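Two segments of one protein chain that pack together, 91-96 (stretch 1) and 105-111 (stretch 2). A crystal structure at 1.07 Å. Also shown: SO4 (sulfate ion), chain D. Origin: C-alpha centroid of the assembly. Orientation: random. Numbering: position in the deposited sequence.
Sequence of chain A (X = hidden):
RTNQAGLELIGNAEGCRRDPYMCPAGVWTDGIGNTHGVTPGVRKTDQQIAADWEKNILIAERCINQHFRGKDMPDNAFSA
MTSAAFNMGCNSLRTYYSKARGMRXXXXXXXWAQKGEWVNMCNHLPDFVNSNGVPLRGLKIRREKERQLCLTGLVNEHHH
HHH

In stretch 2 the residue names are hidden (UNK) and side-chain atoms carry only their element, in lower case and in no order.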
# COMPACT_ATOMS: atom_id res chain seq x y z
N ASN A 91 -7.63 2.63 -3.56
CA ASN A 91 -8.96 2.61 -2.97
C ASN A 91 -8.92 2.00 -1.59
O ASN A 91 -9.61 2.49 -0.69
CB ASN A 91 -9.95 1.83 -3.85
CG ASN A 91 -10.34 2.58 -5.13
OD1 ASN A 91 -10.27 3.81 -5.22
ND2 ASN A 91 -10.77 1.82 -6.13
N SER A 92 -8.15 0.93 -1.39
CA SER A 92 -8.05 0.28 -0.10
C SER A 92 -7.47 1.17 0.98
O SER A 92 -7.79 0.95 2.15
CB SER A 92 -7.25 -1.01 -0.19
OG SER A 92 -7.95 -2.01 -0.94
N LEU A 93 -6.63 2.13 0.62
CA LEU A 93 -6.06 3.04 1.60
C LEU A 93 -6.97 4.21 1.90
O LEU A 93 -6.78 4.89 2.92
CB LEU A 93 -4.71 3.54 1.15
CG LEU A 93 -3.62 2.52 1.03
CD1 LEU A 93 -2.30 3.16 0.61
CD2 LEU A 93 -3.47 1.72 2.33
N ARG A 94 -7.95 4.47 1.02
CA ARG A 94 -8.86 5.63 1.15
C ARG A 94 -10.10 5.35 1.98
O ARG A 94 -10.55 6.22 2.75
CB ARG A 94 -9.23 6.15 -0.23
CG ARG A 94 -8.09 6.76 -1.00
CD ARG A 94 -8.44 7.15 -2.41
NE ARG A 94 -9.37 8.29 -2.37
CZ ARG A 94 -9.95 8.81 -3.44
NH1 ARG A 94 -9.74 8.27 -4.62
NH2 ARG A 94 -10.76 9.85 -3.32
N THR A 95 -10.70 4.19 1.79
CA THR A 95 -11.89 3.79 2.51
C THR A 95 -11.85 2.34 2.86
O THR A 95 -11.09 1.55 2.30
CB THR A 95 -13.19 4.07 1.69
OG1 THR A 95 -13.22 3.23 0.53
CG2 THR A 95 -13.35 5.54 1.26
N TYR A 96 -12.74 1.98 3.77
CA TYR A 96 -12.98 0.58 4.08
C TYR A 96 -14.46 0.41 4.38
O TYR A 96 -15.15 1.36 4.70
CB TYR A 96 -12.14 0.09 5.28
CG TYR A 96 -12.64 0.55 6.63
CD1 TYR A 96 -12.28 1.79 7.13
CD2 TYR A 96 -13.43 -0.27 7.44
CE1 TYR A 96 -12.75 2.24 8.34
CE2 TYR A 96 -13.87 0.18 8.69
CZ TYR A 96 -13.52 1.41 9.13
OH TYR A 96 -14.00 1.81 10.36
N UNK A 105 -16.50 3.86 4.67
CA UNK A 105 -16.12 5.01 5.46
C UNK A 105 -14.66 5.32 5.24
O UNK A 105 -13.86 4.49 4.78
c UNK A 105 -15.61 3.74 7.56
c UNK A 105 -16.44 4.80 6.94
c UNK A 105 -17.90 4.51 7.11
N UNK A 106 -14.26 6.53 5.60
CA UNK A 106 -12.89 6.97 5.43
C UNK A 106 -11.95 6.22 6.35
O UNK A 106 -12.25 5.94 7.52
c UNK A 106 -11.44 10.59 5.77
c UNK A 106 -11.47 9.09 5.49
c UNK A 106 -12.82 8.46 5.75
o UNK A 106 -10.45 11.22 5.38
o UNK A 106 -12.43 11.12 6.34
N UNK A 107 -10.77 5.84 5.86
CA UNK A 107 -9.79 5.23 6.73
C UNK A 107 -9.18 6.30 7.63
O UNK A 107 -9.01 7.48 7.28
c UNK A 107 -9.16 3.47 5.01
c UNK A 107 -8.68 4.60 5.91
o UNK A 107 -8.11 5.64 5.11
N UNK A 108 -8.74 5.84 8.78
CA UNK A 108 -7.95 6.71 9.65
C UNK A 108 -6.67 7.17 8.99
O UNK A 108 -6.28 8.34 9.17
c UNK A 108 -7.64 5.98 10.90
o UNK A 108 -8.81 5.74 11.64
N UNK A 109 -5.99 6.30 8.23
CA UNK A 109 -4.75 6.74 7.59
C UNK A 109 -5.00 7.91 6.66
O UNK A 109 -4.20 8.85 6.62
c UNK A 109 -1.78 4.65 6.23
c UNK A 109 -4.78 5.07 5.63
c UNK A 109 -4.07 5.55 6.90
c UNK A 109 -2.60 5.85 6.64
N UNK A 110 -6.10 7.89 5.92
CA UNK A 110 -6.45 8.99 5.07
C UNK A 110 -6.81 10.26 5.86
O UNK A 110 -6.41 11.37 5.47
c UNK A 110 -7.59 8.58 4.12
c UNK A 110 -7.99 9.63 3.12
n UNK A 110 -8.98 10.57 3.36
n UNK A 110 -8.22 10.98 1.38
c UNK A 110 -7.54 9.89 1.87
c UNK A 110 -9.12 11.32 2.28
N UNK A 111 -7.56 10.09 6.92
CA UNK A 111 -7.91 11.22 7.78
C UNK A 111 -6.64 11.95 8.24
O UNK A 111 -6.57 13.17 8.19
c UNK A 111 -10.13 10.44 8.63
c UNK A 111 -10.93 10.14 9.85
c UNK A 111 -12.35 9.72 9.51
c UNK A 111 -8.71 10.74 8.97
n UNK A 111 -13.15 10.78 8.91
S SO4 D . -16.27 8.85 8.48
O1 SO4 D . -17.69 9.01 8.40
O2 SO4 D . -15.75 8.48 7.16
O3 SO4 D . -15.94 7.86 9.49
O4 SO4 D . -15.76 10.11 9.00

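Position 105 carries three side-chain carbons and no heteroatom, one carbon bonded to the other two: a fork directly at CB, with no further extension. One methyl lies 3.3 Å from Tyr96 CE1 and 3.8 Å from the centroid of the Tyr96 ring, 30° off the ring normal, so it sits over the ring face in a CH-pi contact. The backbone N of 105 donates to Tyr96 O (2.8 Å, 168°) and its O accepts from Tyr96 N (2.9 Å, 158°), the reciprocal pair of an antiparallel bridge. A beta-branched, purely carbon side chain of this size is valine, Val105, and the methyl over the ring is CG2.

Position 106 has three carbons in a row, the third carrying two oxygens, which is a carboxylate at the end of a two-methylene arm: glutamate, Glu106. Its CA-to-CB bond points away from stretch 1. Contact there is mainly through the backbone, with CA 3.6 Å from Arg94 O and the carbonyl O 3.8 Å from Tyr96 CE1, near the plane of the ring. Its N donates to sulfate O2 at 2.9 Å.

At position 107 one carbon bears an oxygen and a carbon. The oxygen is 2.7 Å from Leu93 O, and the methyl carbon is 3.6 Å from Thr95 C. Both a hydroxyl and a methyl on CB identify threonine, Thr107. Since Leu93 O can only accept, OG1 is the donor in that hydrogen bond; Thr107 N also donates to Arg94 O (3.1 Å, 168°).

Position 108 shows one carbon followed by one oxygen, the shortest hydroxyl side chain, hence serine. Ser108 points away, and its side chain comes no nearer than 6.2 Å to stretch 1.

Position 109 holds four carbons, forked at the first, with one arm two carbons long. The fork at CB separates it from leucine and makes it isoleucine. In Ile109 the short arm, CG2, approaches Leu93 O at 3.4 Å.

Position 110 is one carbon leading to a five-membered ring of three carbons and two nitrogens, an imidazole, so histidine. His110 CB lies 4.0 Å from both Leu93 O and Arg94 O, and CD2 is 4.3 Å from Arg94 CG. ND1 donates to Glu106 OE2 at 2.6 Å.

Position 111 has four carbons in a row ending in nitrogen: lysine. Out of reach of stretch 1, Lys111 turns its NZ to Glu106 OE1, a 2.7 Å salt bridge, and to sulfate O4, also 2.7 Å.

The contact, which buries 435 Å² in all, joins a helix end and the start of a strand to a strand and helix start. Tyr96 and Val105 pair through their backbones and pack side chain to side chain, while the next bridge, Thr95 with Glu106, has no mutual hydrogen bonds. Thr107 links the two features: its OG1 donates to Leu93 O and accepts from His110 N (3.1 Å), capping the second helix while holding the end of the first.

Stretch 2 (105-111) VETSIHK
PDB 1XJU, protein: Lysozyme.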